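Local coordinates for uncharacterized hypothetical protein FTT_1539c (Francisella tularensis subsp. tularensis, PDB 4QVR) that is of unknown function but carries a DUF6844 domain and a signal sequence, which suggests that it is exported from the cytoplasm, at residues A145-Q150 / D404-L409; E152-I157 / T243-L248; S249-I254 / V269-S274. One frame throughout, in Å; residues are numbered along the deposited sequence. Where two conformers were deposited one is given.

Contact 1: A145-Q150 / D404-L409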
loop_
_atom_site.group_PDB
_atom_site.type_symbol
_atom_site.label_atom_id
_atom_site.label_comp_id
_atom_site.label_asym_id
_atom_site.label_seq_id
_atom_site.Cartn_x
_atom_site.Cartn_y
_atom_site.Cartn_z
ATOM N N ALA A 145 -0.066 6.803 -3.850
ATOM C CA ALA A 145 1.269 6.305 -3.623
ATOM C C ALA A 145 1.223 4.782 -3.380
ATOM O O ALA A 145 1.976 3.994 -3.986
ATOM C CB ALA A 145 1.861 6.981 -2.401
ATOM N N LEU A 146 0.370 4.352 -2.471
ATOM C CA LEU A 146 0.287 2.889 -2.172
ATOM C C LEU A 146 -0.005 2.064 -3.396
ATOM O O LEU A 146 0.655 1.057 -3.658
ATOM C CB LEU A 146 -0.813 2.620 -1.182
ATOM C CG LEU A 146 -1.032 1.153 -0.784
ATOM C CD1 LEU A 146 0.205 0.585 -0.098
ATOM C CD2 LEU A 146 -2.240 1.079 0.138
ATOM N N ILE A 147 -1.012 2.484 -4.157
ATOM C CA ILE A 147 -1.419 1.754 -5.357
ATOM C C ILE A 147 -0.321 1.737 -6.389
ATOM O O ILE A 147 -0.144 0.759 -7.120
ATOM C CB ILE A 147 -2.726 2.348 -5.958
ATOM C CG1 ILE A 147 -3.935 1.831 -5.169
ATOM C CG2 ILE A 147 -2.890 1.950 -7.407
ATOM C CD1 ILE A 147 -5.259 2.432 -5.614
ATOM N N LYS A 148 0.422 2.823 -6.455
ATOM C CA LYS A 148 1.540 2.918 -7.390
ATOM C C LYS A 148 2.645 1.956 -6.961
ATOM O O LYS A 148 3.230 1.251 -7.777
ATOM C CB LYS A 148 2.030 4.340 -7.418
ATOM C CG LYS A 148 3.062 4.655 -8.481
ATOM C CD LYS A 148 3.207 6.166 -8.512
ATOM C CE LYS A 148 4.047 6.637 -9.676
ATOM N NZ LYS A 148 5.418 6.097 -9.600
ATOM N N ALA A 149 2.901 1.893 -5.667
ATOM C CA ALA A 149 3.913 0.980 -5.159
ATOM C C ALA A 149 3.478 -0.442 -5.433
ATOM O O ALA A 149 4.285 -1.258 -5.856
ATOM C CB ALA A 149 4.143 1.197 -3.662
ATOM N N GLN A 150 2.203 -0.745 -5.203
ATOM C CA GLN A 150 1.720 -2.110 -5.464
ATOM C C GLN A 150 1.850 -2.495 -6.916
ATOM O O GLN A 150 2.246 -3.625 -7.253
ATOM C CB GLN A 150 0.271 -2.265 -5.066
ATOM C CG GLN A 150 0.092 -2.276 -3.566
ATOM C CD GLN A 150 -1.365 -2.308 -3.117
ATOM O OE1 GLN A 150 -2.288 -2.088 -3.886
ATOM N NE2 GLN A 150 -1.554 -2.539 -1.842
ATOM N N ASP A 404 -0.725 0.559 -16.396
ATOM C CA ASP A 404 -1.886 -0.258 -16.764
ATOM C C ASP A 404 -2.412 -1.044 -15.543
ATOM O O ASP A 404 -3.621 -1.136 -15.320
ATOM C CB ASP A 404 -1.508 -1.228 -17.885
ATOM C CG ASP A 404 -1.105 -0.505 -19.176
ATOM O OD1 ASP A 404 -1.684 0.566 -19.484
ATOM O OD2 ASP A 404 -0.216 -1.018 -19.890
ATOM N N ILE A 405 -1.489 -1.577 -14.742
ATOM C CA ILE A 405 -1.848 -2.363 -13.570
ATOM C C ILE A 405 -2.519 -1.499 -12.531
ATOM O O ILE A 405 -3.445 -1.927 -11.855
ATOM C CB ILE A 405 -0.589 -2.991 -12.935
ATOM C CG1 ILE A 405 0.032 -3.980 -13.919
ATOM C CG2 ILE A 405 -0.904 -3.651 -11.591
ATOM C CD1 ILE A 405 1.406 -4.478 -13.524
ATOM N N GLU A 406 -2.041 -0.273 -12.439
ATOM C CA GLU A 406 -2.480 0.706 -11.467
ATOM C C GLU A 406 -3.981 1.078 -11.604
ATOM O O GLU A 406 -4.727 1.115 -10.603
ATOM C CB GLU A 406 -1.537 1.914 -11.610
ATOM C CG GLU A 406 -1.567 2.989 -10.548
ATOM C CD GLU A 406 -0.422 3.997 -10.715
ATOM O OE1 GLU A 406 -0.442 5.052 -10.052
ATOM O OE2 GLU A 406 0.517 3.745 -11.502
ATOM N N LYS A 407 -4.444 1.323 -12.819
ATOM C CA LYS A 407 -5.856 1.672 -13.010
ATOM C C LYS A 407 -6.734 0.447 -12.738
ATOM O O LYS A 407 -7.750 0.539 -12.055
ATOM C CB LYS A 407 -6.122 2.224 -14.412
ATOM C CG LYS A 407 -7.483 2.899 -14.510
ATOM C CD LYS A 407 -7.699 3.586 -15.845
ATOM C CE LYS A 407 -9.029 4.323 -15.870
ATOM N NZ LYS A 407 -9.320 4.935 -17.199
ATOM N N THR A 408 -6.326 -0.702 -13.264
ATOM C CA THR A 408 -7.050 -1.943 -13.037
ATOM C C THR A 408 -7.171 -2.241 -11.545
ATOM O O THR A 408 -8.185 -2.677 -11.068
ATOM C CB THR A 408 -6.305 -3.117 -13.678
ATOM O OG1 THR A 408 -6.000 -2.792 -15.039
ATOM C CG2 THR A 408 -7.135 -4.375 -13.636
ATOM N N LEU A 409 -6.112 -1.973 -10.814
ATOM C CA LEU A 409 -6.083 -2.226 -9.385
ATOM C C LEU A 409 -6.943 -1.180 -8.668
ATOM O O LEU A 409 -7.722 -1.500 -7.757
ATOM C CB LEU A 409 -4.628 -2.190 -8.935
ATOM C CG LEU A 409 -4.181 -2.747 -7.610
ATOM C CD1 LEU A 409 -4.639 -4.184 -7.397
ATOM C CD2 LEU A 409 -2.666 -2.650 -7.614
#

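Contact 2: E152-I157 / T243-L248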
loop_
_atom_site.group_PDB
_atom_site.type_symbol
_atom_site.label_atom_id
_atom_site.label_comp_id
_atom_site.label_asym_id
_atom_site.label_seq_id
_atom_site.Cartn_x
_atom_site.Cartn_y
_atom_site.Cartn_z
ATOM N N GLU A 152 3.941 -1.264 -9.160
ATOM C CA GLU A 152 5.349 -1.394 -9.550
ATOM C C GLU A 152 5.950 -2.720 -9.106
ATOM O O GLU A 152 6.763 -3.310 -9.829
ATOM C CB GLU A 152 6.156 -0.193 -9.064
ATOM C CG GLU A 152 5.721 1.057 -9.830
ATOM C CD GLU A 152 6.485 2.309 -9.481
ATOM O OE1 GLU A 152 7.218 2.321 -8.468
ATOM O OE2 GLU A 152 6.326 3.303 -10.229
ATOM N N TYR A 153 5.543 -3.190 -7.934
ATOM C CA TYR A 153 5.952 -4.498 -7.440
ATOM C C TYR A 153 5.438 -5.583 -8.399
ATOM O O TYR A 153 6.187 -6.431 -8.816
ATOM C CB TYR A 153 5.442 -4.757 -6.017
ATOM C CG TYR A 153 5.589 -6.200 -5.616
ATOM C CD1 TYR A 153 6.825 -6.731 -5.282
ATOM C CD2 TYR A 153 4.499 -7.039 -5.566
ATOM C CE1 TYR A 153 6.970 -8.078 -4.937
ATOM C CE2 TYR A 153 4.638 -8.374 -5.225
ATOM C CZ TYR A 153 5.872 -8.890 -4.923
ATOM O OH TYR A 153 5.986 -10.230 -4.588
ATOM N N ILE A 154 4.165 -5.529 -8.776
ATOM C CA ILE A 154 3.611 -6.514 -9.702
ATOM C C ILE A 154 4.333 -6.504 -11.043
ATOM O O ILE A 154 4.682 -7.555 -11.590
ATOM C CB ILE A 154 2.095 -6.306 -9.880
ATOM C CG1 ILE A 154 1.398 -6.646 -8.553
ATOM C CG2 ILE A 154 1.551 -7.204 -10.993
ATOM C CD1 ILE A 154 -0.059 -6.247 -8.507
ATOM N N SER A 155 4.590 -5.312 -11.544
ATOM C CA SER A 155 5.288 -5.124 -12.805
ATOM C C SER A 155 6.691 -5.742 -12.740
ATOM O O SER A 155 7.156 -6.372 -13.672
ATOM C CB SER A 155 5.382 -3.621 -13.098
ATOM O OG SER A 155 5.965 -3.368 -14.360
ATOM N N PHE A 156 7.346 -5.549 -11.613
ATOM C CA PHE A 156 8.670 -6.085 -11.366
ATOM C C PHE A 156 8.591 -7.616 -11.320
ATOM O O PHE A 156 9.405 -8.302 -11.910
ATOM C CB PHE A 156 9.195 -5.508 -10.056
ATOM C CG PHE A 156 10.567 -5.942 -9.732
ATOM C CD1 PHE A 156 10.792 -7.196 -9.177
ATOM C CD2 PHE A 156 11.643 -5.098 -9.972
ATOM C CE1 PHE A 156 12.074 -7.619 -8.886
ATOM C CE2 PHE A 156 12.934 -5.513 -9.680
ATOM C CZ PHE A 156 13.150 -6.778 -9.140
ATOM N N ILE A 157 7.608 -8.157 -10.614
ATOM C CA ILE A 157 7.415 -9.595 -10.599
ATOM C C ILE A 157 7.165 -10.151 -12.013
ATOM O O ILE A 157 7.730 -11.186 -12.378
ATOM C CB ILE A 157 6.253 -10.000 -9.670
ATOM C CG1 ILE A 157 6.656 -9.785 -8.225
ATOM C CG2 ILE A 157 5.875 -11.463 -9.867
ATOM C CD1 ILE A 157 7.921 -10.535 -7.842
ATOM N N THR A 243 0.880 -14.469 -10.065
ATOM C CA THR A 243 1.817 -14.617 -8.988
ATOM C C THR A 243 1.957 -13.265 -8.288
ATOM O O THR A 243 1.895 -13.195 -7.067
ATOM C CB THR A 243 3.149 -15.158 -9.508
ATOM O OG1 THR A 243 2.936 -16.483 -10.012
ATOM C CG2 THR A 243 4.193 -15.206 -8.389
ATOM N N GLY A 244 2.094 -12.199 -9.091
ATOM C CA GLY A 244 2.178 -10.850 -8.600
ATOM C C GLY A 244 0.991 -10.374 -7.773
ATOM O O GLY A 244 1.188 -9.775 -6.711
ATOM N N PHE A 245 -0.237 -10.594 -8.249
ATOM C CA PHE A 245 -1.421 -10.205 -7.472
ATOM C C PHE A 245 -1.542 -11.047 -6.207
ATOM O O PHE A 245 -1.929 -10.528 -5.159
ATOM C CB PHE A 245 -2.707 -10.329 -8.278
ATOM C CG PHE A 245 -2.861 -9.287 -9.332
ATOM C CD1 PHE A 245 -3.153 -7.989 -8.988
ATOM C CD2 PHE A 245 -2.747 -9.604 -10.667
ATOM C CE1 PHE A 245 -3.313 -7.019 -9.954
ATOM C CE2 PHE A 245 -2.909 -8.632 -11.633
ATOM C CZ PHE A 245 -3.183 -7.341 -11.275
ATOM N N GLY A 246 -1.215 -12.339 -6.299
ATOM C CA GLY A 246 -1.279 -13.221 -5.130
ATOM C C GLY A 246 -0.313 -12.799 -4.006
ATOM O O GLY A 246 -0.607 -12.958 -2.828
ATOM N N ASN A 247 0.837 -12.249 -4.372
ATOM C CA ASN A 247 1.831 -11.816 -3.396
ATOM C C ASN A 247 1.557 -10.482 -2.723
ATOM O O ASN A 247 2.300 -10.098 -1.823
ATOM C CB ASN A 247 3.189 -11.696 -4.075
ATOM C CG ASN A 247 3.721 -13.017 -4.557
ATOM O OD1 ASN A 247 3.124 -14.049 -4.324
ATOM N ND2 ASN A 247 4.862 -12.986 -5.230
ATOM N N LEU A 248 0.541 -9.739 -3.161
ATOM C CA LEU A 248 0.266 -8.439 -2.555
ATOM C C LEU A 248 0.092 -8.502 -1.081
ATOM O O LEU A 248 0.417 -7.567 -0.384
ATOM C CB LEU A 248 -0.974 -7.761 -3.149
ATOM C CG LEU A 248 -0.787 -7.108 -4.500
ATOM C CD1 LEU A 248 -2.074 -6.406 -4.906
ATOM C CD2 LEU A 248 0.384 -6.149 -4.458
#

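Contact 3: S249-I254 / V269-S274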
loop_
_atom_site.group_PDB
_atom_site.type_symbol
_atom_site.label_atom_id
_atom_site.label_comp_id
_atom_site.label_asym_id
_atom_site.label_seq_id
_atom_site.Cartn_x
_atom_site.Cartn_y
_atom_site.Cartn_z
ATOM N N SER A 249 -0.445 -9.601 -0.606
ATOM C CA SER A 249 -0.664 -9.793 0.806
ATOM C C SER A 249 0.653 -9.799 1.577
ATOM O O SER A 249 0.633 -9.677 2.799
ATOM C CB SER A 249 -1.457 -11.083 1.024
ATOM O OG SER A 249 -0.851 -12.143 0.301
ATOM N N GLY A 250 1.787 -9.927 0.880
ATOM C CA GLY A 250 3.122 -9.887 1.519
ATOM C C GLY A 250 3.806 -8.535 1.321
ATOM O O GLY A 250 4.844 -8.258 1.907
ATOM N N LEU A 251 3.225 -7.684 0.491
ATOM C CA LEU A 251 3.807 -6.348 0.241
ATOM C C LEU A 251 3.251 -5.415 1.322
ATOM O O LEU A 251 2.084 -5.093 1.339
ATOM C CB LEU A 251 3.457 -5.846 -1.151
ATOM C CG LEU A 251 4.219 -4.583 -1.550
ATOM C CD1 LEU A 251 5.687 -4.900 -1.790
ATOM C CD2 LEU A 251 3.635 -4.002 -2.805
ATOM N N LEU A 252 4.102 -4.984 2.227
ATOM C CA LEU A 252 3.664 -4.215 3.379
ATOM C C LEU A 252 4.314 -2.824 3.479
ATOM O O LEU A 252 5.508 -2.696 3.217
ATOM C CB LEU A 252 4.102 -5.029 4.574
ATOM C CG LEU A 252 3.583 -4.779 5.964
ATOM C CD1 LEU A 252 2.144 -5.270 6.028
ATOM C CD2 LEU A 252 4.455 -5.545 6.942
ATOM N N PRO A 253 3.534 -1.782 3.849
ATOM C CA PRO A 253 4.187 -0.473 4.022
ATOM C C PRO A 253 4.968 -0.492 5.306
ATOM O O PRO A 253 4.528 -1.119 6.282
ATOM C CB PRO A 253 3.025 0.527 4.162
ATOM C CG PRO A 253 1.760 -0.254 4.054
ATOM C CD PRO A 253 2.076 -1.681 3.700
ATOM N N ILE A 254 6.111 0.171 5.344
ATOM C CA ILE A 254 6.857 0.205 6.597
ATOM C C ILE A 254 7.157 1.592 7.094
ATOM O O ILE A 254 7.406 1.756 8.282
ATOM C CB ILE A 254 8.119 -0.664 6.575
ATOM C CG1 ILE A 254 9.055 -0.249 5.456
ATOM C CG2 ILE A 254 7.728 -2.141 6.446
ATOM C CD1 ILE A 254 10.365 -0.992 5.535
ATOM N N VAL A 269 5.751 6.487 0.245
ATOM C CA VAL A 269 5.578 5.263 1.017
ATOM C C VAL A 269 6.694 4.328 0.591
ATOM O O VAL A 269 7.060 4.284 -0.580
ATOM C CB VAL A 269 4.185 4.635 0.815
ATOM C CG1 VAL A 269 3.949 4.316 -0.642
ATOM C CG2 VAL A 269 4.012 3.361 1.670
ATOM N N VAL A 270 7.305 3.700 1.585
ATOM C CA VAL A 270 8.336 2.714 1.377
ATOM C C VAL A 270 7.653 1.406 1.731
ATOM O O VAL A 270 7.079 1.290 2.810
ATOM C CB VAL A 270 9.538 2.945 2.330
ATOM C CG1 VAL A 270 10.538 1.784 2.268
ATOM C CG2 VAL A 270 10.262 4.222 1.980
ATOM N N VAL A 271 7.701 0.439 0.818
ATOM C CA VAL A 271 7.123 -0.893 1.050
ATOM C C VAL A 271 8.213 -1.997 0.975
ATOM O O VAL A 271 9.262 -1.809 0.347
ATOM C CB VAL A 271 5.988 -1.238 0.056
ATOM C CG1 VAL A 271 4.788 -0.278 0.176
ATOM C CG2 VAL A 271 6.485 -1.304 -1.395
ATOM N N ILE A 272 7.968 -3.119 1.665
ATOM C CA ILE A 272 8.851 -4.263 1.628
ATOM C C ILE A 272 7.984 -5.477 1.345
ATOM O O ILE A 272 6.810 -5.463 1.659
ATOM C CB ILE A 272 9.534 -4.538 2.975
ATOM C CG1 ILE A 272 8.467 -4.931 3.998
ATOM C CG2 ILE A 272 10.378 -3.355 3.373
ATOM C CD1 ILE A 272 8.967 -5.215 5.371
ATOM N N TYR A 273 8.562 -6.509 0.735
ATOM C CA TYR A 273 7.858 -7.750 0.505
ATOM C C TYR A 273 8.385 -8.802 1.459
ATOM O O TYR A 273 9.590 -8.918 1.635
ATOM C CB TYR A 273 8.046 -8.292 -0.913
ATOM C CG TYR A 273 7.351 -9.634 -1.052
ATOM C CD1 TYR A 273 5.990 -9.706 -1.224
ATOM C CD2 TYR A 273 8.058 -10.833 -0.962
ATOM C CE1 TYR A 273 5.335 -10.930 -1.324
ATOM C CE2 TYR A 273 7.416 -12.058 -1.080
ATOM C CZ TYR A 273 6.040 -12.094 -1.249
ATOM O OH TYR A 273 5.370 -13.302 -1.336
ATOM N N SER A 274 7.487 -9.603 2.020
ATOM C CA SER A 274 7.873 -10.675 2.932
ATOM C C SER A 274 7.024 -11.921 2.740
ATOM O O SER A 274 5.815 -11.868 2.932
ATOM C CB SER A 274 7.745 -10.223 4.395
ATOM O OG SER A 274 7.754 -11.357 5.281
#

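Contact 1: A145-Q150 / D404-L409
Ile-147 and Glu-406 make the closest approach between segments 145-150 and 404-409. The CG2 methyl of Ile-147 lies 3.6 Å from CG of Glu-406, and the same methyl is 3.8 Å from the backbone O of Glu-406, so one branch of the isoleucine touches both the aliphatic stem and the main chain of the opposing helix. That branch stands opposite its own backbone N, while CG1 leaves beside the N (chi1 -80°); the side chain also touches Ser-410 and Tyr-413 further along helix 402-415.

The buried part of the contact lies one turn along, where CD2 of Leu-409 meets CB of Gln-150 at 3.9 Å and OE1 of Gln-150 at 3.8 Å, the two side chains crossing at about a right angle. The amide oxygen gains no hydrogen bond from this methyl; its polar partner is the hydroxyl of Tyr-413, on the same helix as Leu-409.

The other flank is looser. With its chain extended beyond CG, Glu-406 carries its carboxylate obliquely across the stem of Lys-148, and OE1 of Glu-406 reaches CB of Lys-148 at 3.7 Å. The lysine bends at its last torsion, and its NZ stays 5.8 Å from OE2 of Glu-406, too far for a salt bridge; the ammonium pairs instead with Glu-152 of its own helix.

The segment axes pass 8.9 Å apart, with 125° between their N-to-C directions, and 268 Å² is buried in all. No hydrogen bond crosses. The helices are therefore held here by van der Waals packing, largely of aliphatic groups, while Lys-148 and Gln-150 spend their polar ends on Glu-152 and Tyr-413, leaving at most a weak, long-range attraction between Lys-148 and Glu-406.

Contact 2: E152-I157 / T243-L248
Tyr-153 and Ile-154, neighbours on helix 134-159, carry most of what segment 152-157 gives to the contact with the C-terminal end of helix 224-246. Ile-154 can be traced outward. From CB its CG2 branch goes to Ile-405 of helix 402-415, while CG1, beside the backbone N, comes to 3.6 Å from the carbonyl O of Gly-244. At the tip, CD1 of Ile-154 rests 3.6 Å from CD1 of Phe-245, the two side chains crossing at about a right angle. The same methyl touches Leu-248, with CD1 of Ile-154 4.1 Å from CD2 of that leucine.

The backbones come closest at Gly-244, whose CA is 4.7 Å from CA of Ile-154; with no side chain there, Ile-154 and Ile-157 meet its main chain directly. This is close helix-helix packing across a glycine, near the C-terminal end of helix 224-246 and shortly before strand 251-261. Ile-157, one turn beyond Ile-154, lays its CG2 over the same glycine, 3.9 Å from the backbone N of Gly-244.

The polar side of the interface belongs to Tyr-153. Its CG stands opposite the backbone N (chi1 167°), which sends the ring across to Asn-247. CB of Asn-247 meets the ring at its edge, in plane, whereas CG1 of Ile-157, a neighbour on the same helix, lies over one face, toward the rim. ND2 of Asn-247 donates to OH of Tyr-153 at 3.0 Å; the bond is somewhat bent, 147° at the hydrogen, and ring and amide planes are 44° apart. The other end of the amide, OD1, accepts from Lys-278, so both ends of the group are engaged and its rotation is fixed. The Tyr-153 ring also meets Tyr-117 edge-to-face.

Contact 3: S249-I254 / V269-S274
An antiparallel beta hairpin, strands 251-261 and 264-273, is joined here at its open end. Leu-252 and Ile-272 form a hydrogen-bonded pair: N of Leu-252 donates to O of Ile-272 at 2.8 Å, nearly straight at 171°, and N of Ile-272 returns a bond to O of Leu-252 at 2.9 Å. Further on, N of Ile-254 reaches O of Val-270 at 2.9 Å. Just outside the strands, N of Ser-274 bonds to O of Gly-250 at 3.0 Å, but from above the carbonyl plane. The ring of Tyr-273 lies against Gly-250, its CE1 3.8 Å from CA of Gly-250.

Leu-251, Pro-253, Val-271 and Tyr-273 share one face, on which CD1 of Leu-251 meets CG2 of Val-271 at 3.7 Å. Leu-252 and Ile-272 point to the other, and the side chain of Ile-254 crosses that of Ile-272 at about a right angle.

The Leu-251 face packs on helix 134-159, while Leu-252 and Ile-272 meet Leu-73 of helix 67-78. Strand 264-273 is central in its three-stranded sheet, bonded along its other edge to strand 117-126, and Ser-274 caps helix 275-285.

Helix 134-159 unites the three: it supplies a segment to contact 1 and to contact 2, and it packs over the sheet face of contact 3 through Ala-145, Ala-149, Gln-150 and Tyr-153. Contact 3 is wholly buried and tied by backbone hydrogen bonds; contact 2 is largely buried and adds a single side-chain hydrogen bond to its apolar packing; contact 1, only partly buried, has none across it. Contacts 1 and 2 meet where CD1 of Leu-409 lies 4.0 Å from CE1 of Phe-245. Contacts 2 and 3 follow in series along the chain and join through Tyr-153 and Tyr-273, whose rings meet about 15° from parallel. Both are nested within the loop closed by contact 1.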